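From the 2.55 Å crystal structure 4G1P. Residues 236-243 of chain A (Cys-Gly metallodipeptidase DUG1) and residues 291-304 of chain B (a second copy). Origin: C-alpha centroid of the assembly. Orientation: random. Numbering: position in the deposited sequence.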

# COMPACT_ATOMS: atom_id res chain seq x y z
N ILE A 236 -6.34 -20.27 -6.82
CA ILE A 236 -5.65 -21.51 -7.11
C ILE A 236 -5.06 -22.12 -5.85
O ILE A 236 -5.04 -23.34 -5.69
CB ILE A 236 -4.54 -21.28 -8.13
CG1 ILE A 236 -5.13 -20.73 -9.43
CG2 ILE A 236 -3.75 -22.54 -8.37
CD1 ILE A 236 -4.12 -20.40 -10.47
N PHE A 237 -4.60 -21.27 -4.95
CA PHE A 237 -3.87 -21.72 -3.78
C PHE A 237 -4.62 -21.47 -2.47
O PHE A 237 -4.16 -21.87 -1.41
CB PHE A 237 -2.49 -21.07 -3.74
CG PHE A 237 -1.65 -21.35 -4.96
CD1 PHE A 237 -1.75 -20.56 -6.09
CD2 PHE A 237 -0.76 -22.42 -4.98
CE1 PHE A 237 -0.98 -20.83 -7.21
CE2 PHE A 237 0.01 -22.68 -6.10
CZ PHE A 237 -0.10 -21.89 -7.21
N GLY A 238 -5.78 -20.83 -2.55
CA GLY A 238 -6.54 -20.52 -1.35
C GLY A 238 -6.96 -21.74 -0.54
O GLY A 238 -7.53 -22.67 -1.07
N GLY A 239 -6.67 -21.72 0.75
CA GLY A 239 -7.05 -22.80 1.64
C GLY A 239 -6.01 -23.90 1.68
O GLY A 239 -6.18 -24.91 2.37
N VAL A 240 -4.91 -23.72 0.97
CA VAL A 240 -3.98 -24.82 0.79
C VAL A 240 -2.53 -24.46 1.10
O VAL A 240 -1.74 -25.31 1.48
CB VAL A 240 -4.14 -25.41 -0.63
CG1 VAL A 240 -2.87 -25.26 -1.45
CG2 VAL A 240 -4.61 -26.86 -0.56
N VAL A 241 -2.18 -23.18 0.94
CA VAL A 241 -0.87 -22.67 1.35
C VAL A 241 -1.07 -21.67 2.47
O VAL A 241 -2.10 -21.02 2.56
CB VAL A 241 -0.15 -21.96 0.20
CG1 VAL A 241 -0.13 -22.85 -1.04
CG2 VAL A 241 -0.84 -20.66 -0.13
N ALA A 242 -0.08 -21.54 3.35
CA ALA A 242 -0.21 -20.61 4.46
C ALA A 242 0.02 -19.18 3.96
O ALA A 242 0.85 -18.95 3.07
CB ALA A 242 0.75 -20.96 5.54
N GLU A 243 -0.73 -18.22 4.51
CA GLU A 243 -0.65 -16.84 4.04
C GLU A 243 0.06 -15.90 5.02
O GLU A 243 -0.39 -15.71 6.16
CB GLU A 243 -2.05 -16.32 3.71
CG GLU A 243 -2.86 -17.25 2.82
CD GLU A 243 -4.17 -16.65 2.33
OE1 GLU A 243 -4.41 -15.43 2.50
OE2 GLU A 243 -4.99 -17.41 1.76
N GLU B 291 4.45 -31.33 -5.78
CA GLU B 291 4.09 -30.50 -6.92
C GLU B 291 3.61 -29.15 -6.41
O GLU B 291 4.00 -28.12 -6.94
CB GLU B 291 3.03 -31.19 -7.77
CG GLU B 291 3.52 -32.48 -8.43
CD GLU B 291 2.39 -33.31 -9.01
OE1 GLU B 291 1.96 -33.04 -10.15
OE2 GLU B 291 1.93 -34.25 -8.31
N LEU B 292 2.78 -29.17 -5.38
CA LEU B 292 2.31 -27.93 -4.77
C LEU B 292 3.50 -27.07 -4.30
O LEU B 292 3.54 -25.88 -4.57
CB LEU B 292 1.37 -28.22 -3.61
CG LEU B 292 0.83 -26.99 -2.89
CD1 LEU B 292 -0.05 -26.20 -3.84
CD2 LEU B 292 0.07 -27.39 -1.63
N ASN B 293 4.46 -27.69 -3.63
CA ASN B 293 5.68 -26.99 -3.26
C ASN B 293 6.48 -26.42 -4.44
O ASN B 293 7.20 -25.42 -4.30
CB ASN B 293 6.59 -27.91 -2.45
CG ASN B 293 5.98 -28.30 -1.13
OD1 ASN B 293 5.06 -27.64 -0.64
ND2 ASN B 293 6.48 -29.38 -0.54
N ALA B 294 6.39 -27.04 -5.61
CA ALA B 294 7.19 -26.59 -6.73
C ALA B 294 6.58 -25.31 -7.25
O ALA B 294 7.30 -24.39 -7.65
CB ALA B 294 7.22 -27.64 -7.81
N ALA B 295 5.26 -25.26 -7.24
CA ALA B 295 4.53 -24.13 -7.79
C ALA B 295 4.57 -22.98 -6.79
O ALA B 295 4.59 -21.80 -7.16
CB ALA B 295 3.10 -24.53 -8.07
N THR B 296 4.60 -23.34 -5.52
CA THR B 296 4.67 -22.40 -4.43
C THR B 296 6.05 -21.77 -4.29
O THR B 296 6.19 -20.57 -4.07
CB THR B 296 4.27 -23.10 -3.14
OG1 THR B 296 2.86 -22.95 -2.96
CG2 THR B 296 4.95 -22.49 -2.00
N GLY B 297 7.09 -22.58 -4.45
CA GLY B 297 8.44 -22.08 -4.33
C GLY B 297 8.87 -22.19 -2.89
O GLY B 297 9.87 -21.60 -2.48
N SER B 298 8.12 -22.97 -2.12
CA SER B 298 8.42 -23.17 -0.72
C SER B 298 7.79 -24.46 -0.18
O SER B 298 7.12 -25.18 -0.91
CB SER B 298 7.90 -21.97 0.08
OG SER B 298 6.51 -22.11 0.34
N LYS B 299 8.02 -24.74 1.10
CA LYS B 299 7.35 -25.83 1.81
C LYS B 299 6.28 -25.30 2.77
O LYS B 299 6.38 -25.52 3.97
CB LYS B 299 8.36 -26.62 2.64
CG LYS B 299 8.88 -27.90 2.01
CD LYS B 299 9.71 -27.63 0.79
CE LYS B 299 10.61 -28.82 0.49
NZ LYS B 299 11.72 -28.92 1.49
N THR B 300 5.26 -24.63 2.26
CA THR B 300 4.32 -23.98 3.17
C THR B 300 2.87 -24.41 2.97
O THR B 300 1.94 -23.65 3.24
CB THR B 300 4.42 -22.45 3.08
OG1 THR B 300 4.29 -22.03 1.72
CG2 THR B 300 5.76 -21.98 3.63
N SER B 301 2.69 -25.64 2.51
CA SER B 301 1.35 -26.18 2.36
C SER B 301 0.67 -26.28 3.70
O SER B 301 1.32 -26.35 4.72
CB SER B 301 1.42 -27.58 1.76
OG SER B 301 0.15 -28.20 1.84
N LEU B 302 -0.65 -26.32 3.69
CA LEU B 302 -1.41 -26.53 4.91
C LEU B 302 -1.83 -27.99 5.10
O LEU B 302 -2.43 -28.33 6.11
CB LEU B 302 -2.66 -25.65 4.90
CG LEU B 302 -2.48 -24.13 4.81
CD1 LEU B 302 -3.83 -23.45 4.62
CD2 LEU B 302 -1.77 -23.58 6.06
N TYR B 303 -1.53 -28.83 4.11
CA TYR B 303 -1.94 -30.24 4.10
C TYR B 303 -0.96 -31.10 3.32
O TYR B 303 -0.43 -30.66 2.31
CB TYR B 303 -3.30 -30.42 3.42
CG TYR B 303 -4.41 -29.66 4.06
CD1 TYR B 303 -5.00 -30.10 5.24
CD2 TYR B 303 -4.90 -28.50 3.48
CE1 TYR B 303 -6.04 -29.40 5.83
CE2 TYR B 303 -5.93 -27.79 4.06
CZ TYR B 303 -6.49 -28.24 5.24
OH TYR B 303 -7.51 -27.53 5.80
N ASP B 304 -0.75 -32.33 3.76
CA ASP B 304 0.15 -33.24 3.06
C ASP B 304 -0.58 -34.28 2.21
O ASP B 304 -0.08 -34.72 1.17
CB ASP B 304 1.05 -33.95 4.06
CG ASP B 304 1.99 -32.99 4.75
OD1 ASP B 304 2.32 -31.95 4.13
OD2 ASP B 304 2.41 -33.27 5.89
O HOH W 1 -8.21 -24.85 4.08

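What joins the two backbones? A single beta bridge pairs Val241(A) with Ser301(B), their CA atoms 4.3 Å apart. Two hydrogen bonds frame it: Leu302(B) N donates to Val240(A) O at 2.7 Å, and Ala242(A) N donates to Thr300(B) O at 2.9 Å. Both are nearly straight, with angles of 155° and 160° at the hydrogen. The same carbonyls also receive CA-H...O contacts, Ser301(B) CA to Val240(A) O at 3.3 Å and Val241(A) CA to Thr300(B) O at 3.5 Å. Because these are main-chain links, they ask little of the side chains beyond room for close approach.

Where do the apolar side chains meet? The CA-to-CB bond of Leu292(B), on the helix, points toward chain A, with chi1 t and chi2 p. Its CD2 lies 3.6 Å from Val240(A) CG1, and its CD1 4.0 Å from Phe237(A) CD2, at the edge of the ring. Ala295(B) CB reaches that edge too, 4.1 Å from Phe237(A) CE2; its small methyl fits beside the ring without crowding it. A polar atom, Thr296(B) OG1, packs 3.6 Å from Val241(A) CG1. The CA-to-CB bond of Leu302(B) also points toward chain A, and its CD2 lies 3.7 Å from Ala242(A) CB. The stretches bury 480 Å² in sum; Phe237(A), Val240(A), Val241(A) and Leu292(B) are buried in the assembly, which suits their apolar side chains, while Leu302(B) stays partly exposed.

What surrounds the carbonyl of Gly239(A)? Tyr303(B) presents its ring edge, with CE2 3.3 Å from Gly239(A) O, and Leu302(B) CD1 lies 3.6 Å from Gly239(A) O. Water 1 donates a hydrogen bond to Gly239(A) O at 2.7 Å and is also hydrogen-bonded to Tyr303(B) OH at 3.3 Å, linking the chains. Glycine suits this turn: at phi 87° a CB would jam against the preceding carbonyl oxygen.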